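Local structure of FAD-binding oxidoreductase (Gulosibacter chungangensis, 7PBG) at residues 5-8 / 14-17; 57-62 / 68-73; 253-258 / 276-281; 260-265 / 431-436. The protein oxidises 4-alkylphenols such as 4-ethylphenol, using an FAD cofactor that is covalently attached to the protein. All coordinates share one frame; numbering follows the deposited sequence.

Contact 1: 5-8 / 14-17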
loop_
_atom_site.group_PDB
_atom_site.type_symbol
_atom_site.label_atom_id
_atom_site.label_comp_id
_atom_site.label_asym_id
_atom_site.label_seq_id
_atom_site.Cartn_x
_atom_site.Cartn_y
_atom_site.Cartn_z
ATOM N N THR A 5 6.804 -23.144 31.691
ATOM C CA THR A 5 5.416 -22.670 31.530
ATOM C C THR A 5 4.737 -23.659 30.577
ATOM O O THR A 5 5.465 -24.377 29.818
ATOM C CB THR A 5 5.323 -21.228 30.990
ATOM O OG1 THR A 5 5.944 -21.196 29.709
ATOM C CG2 THR A 5 5.950 -20.171 31.871
ATOM N N LEU A 6 3.423 -23.740 30.629
ATOM C CA LEU A 6 2.638 -24.521 29.657
ATOM C C LEU A 6 1.472 -23.679 29.190
ATOM O O LEU A 6 0.907 -22.919 29.964
ATOM C CB LEU A 6 2.069 -25.800 30.274
ATOM C CG LEU A 6 3.061 -26.927 30.530
ATOM C CD1 LEU A 6 2.325 -28.082 31.193
ATOM C CD2 LEU A 6 3.730 -27.379 29.259
ATOM N N PRO A 7 1.040 -23.915 27.935
ATOM C CA PRO A 7 -0.154 -23.260 27.428
ATOM C C PRO A 7 -1.373 -23.856 28.148
ATOM O O PRO A 7 -1.443 -25.087 28.296
ATOM C CB PRO A 7 -0.117 -23.532 25.915
ATOM C CG PRO A 7 0.835 -24.693 25.708
ATOM C CD PRO A 7 1.683 -24.806 26.960
ATOM N N ASP A 8 -2.287 -22.988 28.586
ATOM C CA ASP A 8 -3.638 -23.406 29.059
ATOM C C ASP A 8 -4.213 -24.486 28.128
ATOM O O ASP A 8 -4.167 -24.318 26.889
ATOM C CB ASP A 8 -4.576 -22.209 29.150
ATOM C CG ASP A 8 -4.230 -21.269 30.284
ATOM O OD1 ASP A 8 -3.386 -21.644 31.119
ATOM O OD2 ASP A 8 -4.816 -20.173 30.328
ATOM N N GLN A 14 1.143 -34.111 27.024
ATOM C CA GLN A 14 0.840 -33.641 25.649
ATOM C C GLN A 14 1.998 -32.778 25.137
ATOM O O GLN A 14 2.483 -33.052 24.009
ATOM C CB GLN A 14 -0.484 -32.886 25.671
ATOM C CG GLN A 14 -1.669 -33.843 25.708
ATOM C CD GLN A 14 -2.945 -33.118 26.051
ATOM O OE1 GLN A 14 -2.928 -31.984 26.518
ATOM N NE2 GLN A 14 -4.077 -33.781 25.825
ATOM N N PHE A 15 2.432 -31.806 25.935
ATOM C CA PHE A 15 3.547 -30.887 25.585
ATOM C C PHE A 15 4.830 -31.682 25.326
ATOM O O PHE A 15 5.544 -31.427 24.312
ATOM C CB PHE A 15 3.772 -29.847 26.683
ATOM C CG PHE A 15 4.633 -28.702 26.232
ATOM C CD1 PHE A 15 4.087 -27.714 25.431
ATOM C CD2 PHE A 15 5.991 -28.665 26.502
ATOM C CE1 PHE A 15 4.864 -26.651 24.991
ATOM C CE2 PHE A 15 6.763 -27.595 26.056
ATOM C CZ PHE A 15 6.192 -26.610 25.289
ATOM N N ALA A 16 5.179 -32.619 26.214
ATOM C CA ALA A 16 6.386 -33.459 26.023
ATOM C C ALA A 16 6.260 -34.218 24.688
ATOM O O ALA A 16 7.301 -34.473 24.035
ATOM C CB ALA A 16 6.573 -34.426 27.177
ATOM N N ASN A 17 5.053 -34.621 24.314
ATOM C CA ASN A 17 4.845 -35.436 23.088
ATOM C C ASN A 17 5.099 -34.537 21.874
ATOM O O ASN A 17 5.812 -34.994 20.980
ATOM C CB ASN A 17 3.477 -36.102 23.003
ATOM C CG ASN A 17 3.362 -37.331 23.877
ATOM O OD1 ASN A 17 4.350 -37.985 24.181
ATOM N ND2 ASN A 17 2.150 -37.638 24.276
#

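Contact 2: 57-62 / 68-73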
loop_
_atom_site.group_PDB
_atom_site.type_symbol
_atom_site.label_atom_id
_atom_site.label_comp_id
_atom_site.label_asym_id
_atom_site.label_seq_id
_atom_site.Cartn_x
_atom_site.Cartn_y
_atom_site.Cartn_z
ATOM N N ALA A 57 9.128 -22.636 25.308
ATOM C CA ALA A 57 10.175 -23.304 24.533
ATOM C C ALA A 57 10.519 -22.361 23.393
ATOM O O ALA A 57 9.698 -21.470 23.076
ATOM C CB ALA A 57 9.704 -24.643 24.026
ATOM N N VAL A 58 11.693 -22.560 22.851
ATOM C CA VAL A 58 12.081 -21.857 21.606
ATOM C C VAL A 58 12.603 -22.872 20.621
ATOM O O VAL A 58 13.338 -23.796 21.005
ATOM C CB VAL A 58 13.055 -20.698 21.875
ATOM C CG1 VAL A 58 14.421 -21.130 22.424
ATOM C CG2 VAL A 58 13.235 -19.907 20.605
ATOM N N ILE A 59 12.220 -22.680 19.360
ATOM C CA ILE A 59 12.666 -23.537 18.246
ATOM C C ILE A 59 13.354 -22.626 17.234
ATOM O O ILE A 59 12.834 -21.546 16.935
ATOM C CB ILE A 59 11.483 -24.279 17.610
ATOM C CG1 ILE A 59 10.706 -25.100 18.639
ATOM C CG2 ILE A 59 11.974 -25.109 16.436
ATOM C CD1 ILE A 59 9.472 -25.790 18.089
ATOM N N TRP A 60 14.460 -23.113 16.712
ATOM C CA TRP A 60 15.260 -22.454 15.667
ATOM C C TRP A 60 15.070 -23.212 14.371
ATOM O O TRP A 60 15.866 -24.081 14.005
ATOM C CB TRP A 60 16.717 -22.456 16.131
ATOM C CG TRP A 60 16.918 -21.662 17.373
ATOM C CD1 TRP A 60 16.395 -20.443 17.663
ATOM C CD2 TRP A 60 17.731 -22.027 18.499
ATOM N NE1 TRP A 60 16.839 -20.010 18.886
ATOM C CE2 TRP A 60 17.657 -20.957 19.426
ATOM C CE3 TRP A 60 18.523 -23.140 18.799
ATOM C CZ2 TRP A 60 18.312 -20.983 20.653
ATOM C CZ3 TRP A 60 19.191 -23.157 20.007
ATOM C CH2 TRP A 60 19.101 -22.081 20.900
ATOM N N PRO A 61 14.006 -22.921 13.604
ATOM C CA PRO A 61 13.838 -23.561 12.326
ATOM C C PRO A 61 14.903 -23.161 11.302
ATOM O O PRO A 61 15.373 -22.023 11.349
ATOM C CB PRO A 61 12.449 -23.137 11.825
ATOM C CG PRO A 61 11.924 -22.136 12.814
ATOM C CD PRO A 61 12.936 -21.967 13.927
ATOM N N GLY A 62 15.229 -24.107 10.422
ATOM C CA GLY A 62 16.353 -24.001 9.479
ATOM C C GLY A 62 15.912 -23.649 8.074
ATOM O O GLY A 62 16.807 -23.380 7.246
ATOM N N GLN A 68 6.930 -25.308 8.213
ATOM C CA GLN A 68 5.684 -26.041 7.865
ATOM C C GLN A 68 5.461 -27.206 8.838
ATOM O O GLN A 68 4.330 -27.411 9.266
ATOM C CB GLN A 68 5.714 -26.595 6.450
ATOM C CG GLN A 68 5.923 -25.515 5.409
ATOM C CD GLN A 68 5.983 -26.145 4.044
ATOM O OE1 GLN A 68 7.077 -26.388 3.528
ATOM N NE2 GLN A 68 4.816 -26.497 3.506
ATOM N N VAL A 69 6.489 -28.004 9.080
ATOM C CA VAL A 69 6.339 -29.228 9.910
ATOM C C VAL A 69 6.056 -28.800 11.337
ATOM O O VAL A 69 5.216 -29.457 11.982
ATOM C CB VAL A 69 7.522 -30.217 9.816
ATOM C CG1 VAL A 69 8.830 -29.640 10.237
ATOM C CG2 VAL A 69 7.253 -31.499 10.612
ATOM N N ILE A 70 6.695 -27.741 11.839
ATOM C CA ILE A 70 6.398 -27.221 13.218
ATOM C C ILE A 70 4.922 -26.796 13.314
ATOM O O ILE A 70 4.229 -27.101 14.322
ATOM C CB ILE A 70 7.338 -26.063 13.593
ATOM C CG1 ILE A 70 8.780 -26.558 13.773
ATOM C CG2 ILE A 70 6.852 -25.293 14.816
ATOM C CD1 ILE A 70 9.819 -25.470 13.546
ATOM N N VAL A 71 4.430 -26.100 12.303
ATOM C CA VAL A 71 3.022 -25.613 12.321
ATOM C C VAL A 71 2.055 -26.813 12.324
ATOM O O VAL A 71 1.017 -26.750 13.023
ATOM C CB VAL A 71 2.793 -24.684 11.125
ATOM C CG1 VAL A 71 1.303 -24.418 10.956
ATOM C CG2 VAL A 71 3.542 -23.374 11.322
ATOM N N ARG A 72 2.355 -27.843 11.537
ATOM C CA ARG A 72 1.482 -29.039 11.440
ATOM C C ARG A 72 1.422 -29.696 12.812
ATOM O O ARG A 72 0.310 -30.031 13.259
ATOM C CB ARG A 72 1.978 -30.003 10.373
ATOM C CG ARG A 72 1.765 -29.468 8.967
ATOM C CD ARG A 72 2.501 -30.322 7.962
ATOM N NE ARG A 72 2.454 -29.697 6.651
ATOM C CZ ARG A 72 3.444 -29.702 5.768
ATOM N NH1 ARG A 72 4.613 -30.247 6.053
ATOM N NH2 ARG A 72 3.268 -29.098 4.612
ATOM N N ILE A 73 2.586 -29.904 13.423
ATOM C CA ILE A 73 2.668 -30.504 14.784
ATOM C C ILE A 73 1.874 -29.621 15.744
ATOM O O ILE A 73 1.153 -30.157 16.607
ATOM C CB ILE A 73 4.124 -30.722 15.230
ATOM C CG1 ILE A 73 4.801 -31.781 14.364
ATOM C CG2 ILE A 73 4.193 -31.076 16.710
ATOM C CD1 ILE A 73 6.308 -31.735 14.406
#

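Contact 3: 253-258 / 276-281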
loop_
_atom_site.group_PDB
_atom_site.type_symbol
_atom_site.label_atom_id
_atom_site.label_comp_id
_atom_site.label_asym_id
_atom_site.label_seq_id
_atom_site.Cartn_x
_atom_site.Cartn_y
_atom_site.Cartn_z
ATOM N N ASP A 253 7.681 26.137 23.887
ATOM C CA ASP A 253 6.393 26.577 23.296
ATOM C C ASP A 253 6.553 26.806 21.792
ATOM O O ASP A 253 5.578 27.191 21.172
ATOM C CB ASP A 253 5.892 27.851 23.950
ATOM C CG ASP A 253 5.453 27.661 25.386
ATOM O OD1 ASP A 253 4.990 26.539 25.736
ATOM O OD2 ASP A 253 5.553 28.654 26.127
ATOM N N ASP A 254 7.694 26.476 21.186
ATOM C CA ASP A 254 7.854 26.624 19.721
ATOM C C ASP A 254 7.223 25.444 18.966
ATOM O O ASP A 254 7.099 25.527 17.735
ATOM C CB ASP A 254 9.315 26.618 19.317
ATOM N N LEU A 255 6.768 24.395 19.654
ATOM C CA LEU A 255 6.284 23.199 18.943
ATOM C C LEU A 255 5.143 23.533 17.982
ATOM O O LEU A 255 5.172 23.037 16.851
ATOM C CB LEU A 255 5.896 22.109 19.943
ATOM C CG LEU A 255 5.367 20.816 19.343
ATOM C CD1 LEU A 255 6.439 20.086 18.533
ATOM C CD2 LEU A 255 4.841 19.907 20.445
ATOM N N PRO A 256 4.075 24.306 18.334
ATOM C CA PRO A 256 3.031 24.552 17.348
ATOM C C PRO A 256 3.548 25.159 16.041
ATOM O O PRO A 256 3.244 24.642 14.960
ATOM C CB PRO A 256 2.056 25.505 18.056
ATOM C CG PRO A 256 2.259 25.201 19.487
ATOM C CD PRO A 256 3.745 24.894 19.649
ATOM N N ALA A 257 4.363 26.205 16.119
ATOM C CA ALA A 257 4.882 26.804 14.890
ATOM C C ALA A 257 5.767 25.812 14.121
ATOM O O ALA A 257 5.841 25.906 12.852
ATOM C CB ALA A 257 5.626 28.060 15.189
ATOM N N ILE A 258 6.544 25.012 14.841
ATOM C CA ILE A 258 7.396 24.021 14.161
ATOM C C ILE A 258 6.507 23.099 13.319
ATOM O O ILE A 258 6.797 22.881 12.161
ATOM C CB ILE A 258 8.252 23.218 15.123
ATOM C CG1 ILE A 258 9.235 24.111 15.896
ATOM C CG2 ILE A 258 8.892 22.068 14.361
ATOM C CD1 ILE A 258 9.873 23.420 17.114
ATOM N N PRO A 276 10.732 14.817 8.343
ATOM C CA PRO A 276 11.671 15.111 9.398
ATOM C C PRO A 276 11.129 14.664 10.755
ATOM O O PRO A 276 9.937 14.435 10.880
ATOM C CB PRO A 276 11.908 16.623 9.269
ATOM C CG PRO A 276 10.607 17.137 8.683
ATOM C CD PRO A 276 10.092 16.034 7.791
ATOM N N ILE A 277 12.019 14.549 11.722
ATOM C CA ILE A 277 11.636 14.288 13.132
ATOM C C ILE A 277 11.697 15.609 13.904
ATOM O O ILE A 277 12.494 16.490 13.593
ATOM C CB ILE A 277 12.511 13.187 13.759
ATOM C CG1 ILE A 277 13.985 13.555 13.775
ATOM C CG2 ILE A 277 12.289 11.867 13.025
ATOM C CD1 ILE A 277 14.870 12.610 14.592
ATOM N N VAL A 278 10.918 15.678 14.949
ATOM C CA VAL A 278 10.910 16.852 15.857
ATOM C C VAL A 278 11.040 16.278 17.252
ATOM O O VAL A 278 10.038 15.675 17.734
ATOM C CB VAL A 278 9.645 17.718 15.714
ATOM C CG1 VAL A 278 9.818 18.989 16.532
ATOM C CG2 VAL A 278 9.327 18.037 14.259
ATOM N N ARG A 279 12.236 16.309 17.834
ATOM C CA ARG A 279 12.373 15.692 19.175
ATOM C C ARG A 279 12.581 16.751 20.239
ATOM O O ARG A 279 13.122 17.852 19.980
ATOM C CB ARG A 279 13.478 14.645 19.231
ATOM C CG ARG A 279 14.809 15.069 18.698
ATOM C CD ARG A 279 15.751 13.893 18.976
ATOM N NE ARG A 279 15.379 12.543 18.546
ATOM C CZ ARG A 279 16.220 11.490 18.625
ATOM N NH1 ARG A 279 17.431 11.627 19.160
ATOM N NH2 ARG A 279 15.837 10.293 18.210
ATOM N N ASN A 280 12.232 16.366 21.454
ATOM C CA ASN A 280 12.495 17.238 22.615
ATOM C C ASN A 280 13.944 17.069 23.065
ATOM O O ASN A 280 14.609 16.079 22.715
ATOM C CB ASN A 280 11.482 17.041 23.720
ATOM C CG ASN A 280 11.534 15.729 24.464
ATOM O OD1 ASN A 280 12.116 14.745 24.017
ATOM N ND2 ASN A 280 10.864 15.715 25.601
ATOM N N VAL A 281 14.396 18.016 23.886
ATOM C CA VAL A 281 15.817 18.005 24.348
ATOM C C VAL A 281 16.086 16.724 25.130
ATOM O O VAL A 281 17.216 16.128 24.999
ATOM C CB VAL A 281 16.182 19.272 25.136
ATOM C CG1 VAL A 281 15.415 19.438 26.417
ATOM C CG2 VAL A 281 17.680 19.291 25.403
#

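Contact 4: 260-265 / 431-436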
loop_
_atom_site.group_PDB
_atom_site.type_symbol
_atom_site.label_atom_id
_atom_site.label_comp_id
_atom_site.label_asym_id
_atom_site.label_seq_id
_atom_site.Cartn_x
_atom_site.Cartn_y
_atom_site.Cartn_z
ATOM N N GLU A 260 3.376 23.495 12.250
ATOM C CA GLU A 260 2.588 24.182 11.221
ATOM C C GLU A 260 3.532 24.641 10.106
ATOM O O GLU A 260 3.057 24.752 8.985
ATOM C CB GLU A 260 1.782 25.314 11.821
ATOM C CG GLU A 260 0.665 24.810 12.698
ATOM C CD GLU A 260 -0.521 24.165 11.998
ATOM O OE1 GLU A 260 -0.650 24.314 10.767
ATOM O OE2 GLU A 260 -1.351 23.565 12.696
ATOM N N THR A 261 4.824 24.854 10.379
ATOM C CA THR A 261 5.799 25.196 9.320
ATOM C C THR A 261 6.146 23.946 8.494
ATOM O O THR A 261 6.286 24.029 7.245
ATOM C CB THR A 261 7.073 25.837 9.878
ATOM O OG1 THR A 261 6.661 27.004 10.591
ATOM C CG2 THR A 261 8.078 26.225 8.815
ATOM N N THR A 262 6.226 22.814 9.163
ATOM C CA THR A 262 6.652 21.523 8.577
ATOM C C THR A 262 5.626 21.045 7.526
ATOM O O THR A 262 6.008 20.670 6.445
ATOM C CB THR A 262 6.843 20.457 9.664
ATOM O OG1 THR A 262 7.819 20.899 10.614
ATOM C CG2 THR A 262 7.220 19.147 9.025
ATOM N N LEU A 263 4.329 21.086 7.850
ATOM C CA LEU A 263 3.287 20.424 7.052
ATOM C C LEU A 263 3.397 20.895 5.598
ATOM O O LEU A 263 3.475 20.065 4.707
ATOM C CB LEU A 263 1.910 20.742 7.644
ATOM C CG LEU A 263 0.740 20.244 6.814
ATOM C CD1 LEU A 263 0.743 18.738 6.696
ATOM C CD2 LEU A 263 -0.551 20.739 7.413
ATOM N N PRO A 264 3.306 22.204 5.279
ATOM C CA PRO A 264 3.267 22.624 3.877
ATOM C C PRO A 264 4.582 22.348 3.132
ATOM O O PRO A 264 4.518 22.272 1.904
ATOM C CB PRO A 264 2.948 24.126 3.936
ATOM C CG PRO A 264 3.409 24.526 5.317
ATOM C CD PRO A 264 3.036 23.338 6.173
ATOM N N LEU A 265 5.698 22.203 3.865
ATOM C CA LEU A 265 7.002 21.860 3.270
ATOM C C LEU A 265 7.126 20.371 2.963
ATOM O O LEU A 265 8.010 20.007 2.195
ATOM C CB LEU A 265 8.132 22.259 4.208
ATOM C CG LEU A 265 8.238 23.754 4.479
ATOM C CD1 LEU A 265 9.240 23.964 5.580
ATOM C CD2 LEU A 265 8.558 24.540 3.199
ATOM N N PHE A 431 7.739 14.195 17.499
ATOM C CA PHE A 431 6.546 14.421 16.656
ATOM C C PHE A 431 7.010 14.346 15.217
ATOM O O PHE A 431 8.091 14.804 14.902
ATOM C CB PHE A 431 5.887 15.761 16.929
ATOM C CG PHE A 431 5.159 15.865 18.238
ATOM C CD1 PHE A 431 3.793 15.607 18.324
ATOM C CD2 PHE A 431 5.869 16.134 19.383
ATOM C CE1 PHE A 431 3.154 15.685 19.549
ATOM C CE2 PHE A 431 5.225 16.199 20.606
ATOM C CZ PHE A 431 3.866 15.997 20.682
ATOM N N ILE A 432 6.209 13.705 14.377
ATOM C CA ILE A 432 6.534 13.555 12.928
ATOM C C ILE A 432 5.233 13.829 12.171
ATOM O O ILE A 432 4.194 13.203 12.523
ATOM C CB ILE A 432 7.080 12.148 12.629
ATOM C CG1 ILE A 432 8.355 11.807 13.400
ATOM C CG2 ILE A 432 7.265 11.970 11.127
ATOM C CD1 ILE A 432 8.664 10.330 13.404
ATOM N N ILE A 433 5.301 14.692 11.164
ATOM C CA ILE A 433 4.323 14.646 10.039
ATOM C C ILE A 433 4.899 13.699 8.958
ATOM O O ILE A 433 5.920 14.016 8.386
ATOM C CB ILE A 433 4.021 16.067 9.553
ATOM C CG1 ILE A 433 3.301 16.852 10.656
ATOM C CG2 ILE A 433 3.175 16.019 8.286
ATOM C CD1 ILE A 433 3.325 18.324 10.435
ATOM N N GLY A 434 4.268 12.543 8.738
ATOM C CA GLY A 434 4.705 11.564 7.735
ATOM C C GLY A 434 4.540 12.127 6.364
ATOM O O GLY A 434 5.520 12.323 5.681
ATOM N N LEU A 435 3.296 12.383 5.969
ATOM C CA LEU A 435 2.978 13.115 4.728
ATOM C C LEU A 435 1.707 13.940 4.991
ATOM O O LEU A 435 1.784 15.181 4.907
ATOM C CB LEU A 435 2.810 12.128 3.574
ATOM C CG LEU A 435 2.795 12.797 2.206
ATOM C CD1 LEU A 435 4.112 13.492 1.943
ATOM C CD2 LEU A 435 2.466 11.823 1.076
ATOM N N ARG A 436 0.633 13.297 5.460
ATOM C CA ARG A 436 -0.618 14.009 5.829
ATOM C C ARG A 436 -1.032 13.699 7.257
ATOM O O ARG A 436 -1.997 14.315 7.708
ATOM C CB ARG A 436 -1.785 13.586 4.932
ATOM C CG ARG A 436 -1.579 13.914 3.463
ATOM C CD ARG A 436 -2.589 13.210 2.562
ATOM N NE ARG A 436 -2.588 13.813 1.250
ATOM C CZ ARG A 436 -1.715 13.597 0.287
ATOM N NH1 ARG A 436 -0.718 12.751 0.439
ATOM N NH2 ARG A 436 -1.826 14.253 -0.854
#

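Contact 1: 5-8 / 14-17
Leu6 lies on an extended, irregular length of chain that passes the early part of helix 12-26, where Phe15 is its nearest counterpart at a CA-to-CA separation of 7.6 Å. Phe15 carries the helical side of the contact alone. Its CG stands anti to the backbone N (chi1 -165°), which swings the ring off the helix and across to residues 5-8. Leu6 answers with one branch of its isobutyl group: CD2 sits over one face of the ring, 3.9 Å from the centroid and 29° off the normal, an ordinary CH-pi geometry. The methyl is displaced toward the root of the ring, since Leu6 CD2 comes within 3.4 Å of Phe15 CG. Here the N-terminal arm lies against helix 12-26, in a flavoprotein with a PCMH-type FAD-binding domain. Pro7 makes the second touch, its CD approaching Phe15 CD1 obliquely at 4.1 Å, with the pyrrolidine set roughly at right angles to the phenylalanine side chain. Replacing Phe15 by an alanine would probably open a gap beneath Leu6 CD2 and leave Pro7 without its aromatic neighbour. The same ring also meets Phe3 edge-to-face and touches Ser56, while Pro7 rests on Pro80. Just before Leu6, Thr5 starts away from the helix, and its OG1 hydrogen-bonds to Lys54 O.

Contact 2: 57-62 / 68-73
Ile59 and Pro61 meet Ile70 without the help of any aromatic or other planar group; the flat groups of both segments are turned to other tasks. On the outer side of the helix, one face of the Arg72 guanidinium lies against Gln68 CB, 3.7 Å from the plane and nearer the border than the middle of the group. Trp60 starts out away from the helix, pairs with Lys109 in a cation-pi contact and gives its indole NE1 to Tyr41 OH. Between these polar flanks the contact converges on one methyl, Ile70 CD1. The torsions of Ile70 (chi1 -68°, chi2 155°) extend CD1 toward the strand, where it lies 3.6 Å from Ile59 CG2. The two isoleucines run alongside in opposite senses. Pro61 stands nearly perpendicular to Ile70, its CB 3.9 Å from Ile70 CD1. Strand 57-59, helix 64-77 and strand 81-84 form a beta-alpha-beta crossover in the FAD-binding domain, with the parallel strand 103-106 lying between its two strands. Leu105 of that middle strand also touches Ile70, and Phe22 of helix 12-26 touches Ile59. The side chain of Pro61 is about 9 Å from the bound FAD. With only aliphatic carbons meeting, cohesion here comes from dispersion and the exclusion of water; across this interface the fit rests on shape, while a directional bond of the helix, Gln68 NE2 to Gly189 O, lies away from it.

Contact 3: 253-258 / 276-281
Val278 is the one strand residue that meets the helix, and both of its methyls are used. The closer part of the contact is with Ile258: its CG2 faces the fork of the valine, 3.9 Å from Val278 CG1 and 4.1 Å from Val278 CG2, so that a single methyl rests against both branches. Leu255, one turn earlier, reaches the same valine from the neighbouring position on the helix and touches only one branch, CD1 to Val278 CG1 at 4.1 Å. Its CB does not aim at the strand; CG anti to the backbone N (chi1 180°), with chi2 of 66°, brings CD1 round. Val278 CG1 is shared by Leu255 and Ile258, whose side chains both run at a slant to the valine. Away from this small apolar cluster the helical segment changes character: Ala257 and Asp253 are exposed, and Pro256 touches Ala410 of helix 406-422. The backbones stay well apart, with the CA atoms of Ile258 and Val278 8.2 Å from each other. Arg279, which starts away from the helix, forms a salt bridge with Asp284 and a hydrogen bond with Gln430. Strand 277-280 runs between strands 318-326 and 426-433 of a large antiparallel sheet; helix 255-266 lies on one face of it, where Trp318 and Val320 continue the apolar bed under Ile258, Tyr413 of helix 406-422 flanks Leu255, and Asn280 N-caps helix 281-288.

Contact 4: 260-265 / 431-436
Thr262 OG1 has two partners, Ile258 O one turn back in the helix and Tyr342 OH of helix 328-342, so the polar end of Thr262 is held within the helical layer while its carbon side faces Ile433. Its CB lies 4.2 Å from Ile433 CD1. That methyl is the main probe of the strand: with CG1 anti to the carbonyl carbon (chi1 -66°) and chi2 of 163°, it reaches the helix backbone itself, 3.9 Å from Leu263 N and 4.0 Å from Leu263 CB. Leu263 and Ile433 lie nearly perpendicular, and a second touch is made between Leu263 CD1 and Ile433 CG2 at 4.0 Å. Both branches of the isoleucine therefore work against one leucine, and the chains come close, with 6.6 Å between the CA atoms of Leu263 and Ile433. Beyond the strand end, Leu263 CD1 lies 4.1 Å from Leu435 O, a buried carbonyl that finds no hydrogen-bonding partner. The helix is kinked at Pro264, whose N has no proton to give to the preceding turn. Polar bonds lie around the apolar centre: Gly434 O accepts from Arg266 NE, Glu260 forms a salt bridge with Lys120 of the second subunit, and Arg436 NE bonds to Ala122 O of that subunit. This is helix-on-sheet packing in the antiparallel sheet domain that, in flavoproteins of the vanillyl-alcohol oxidase type, accompanies the FAD-binding domain, with one margin forming part of the dimer interface.

All four contacts are largely buried and rest on apolar carbon, yet they form two distant pairs on opposite sides of the chain's centre, at least 44 Å apart between centres. Contact 1 lies farthest out and includes the partly exposed Leu6, while the touching residues of contacts 2 and 3 are all buried. Contacts 1 and 2 touch through Phe15 CZ and Ala57 CB at 4.2 Å; contact 1 alone brings in an aromatic face, whereas contact 2 is purely aliphatic. Contacts 3 and 4 share helix 255-266 and neighbouring strands of one sheet, which Val278 O and Phe431 N probably bond across at 2.7 Å. Only contact 4 has a second subunit against its segments, and part of its polar margin bonds across to that subunit.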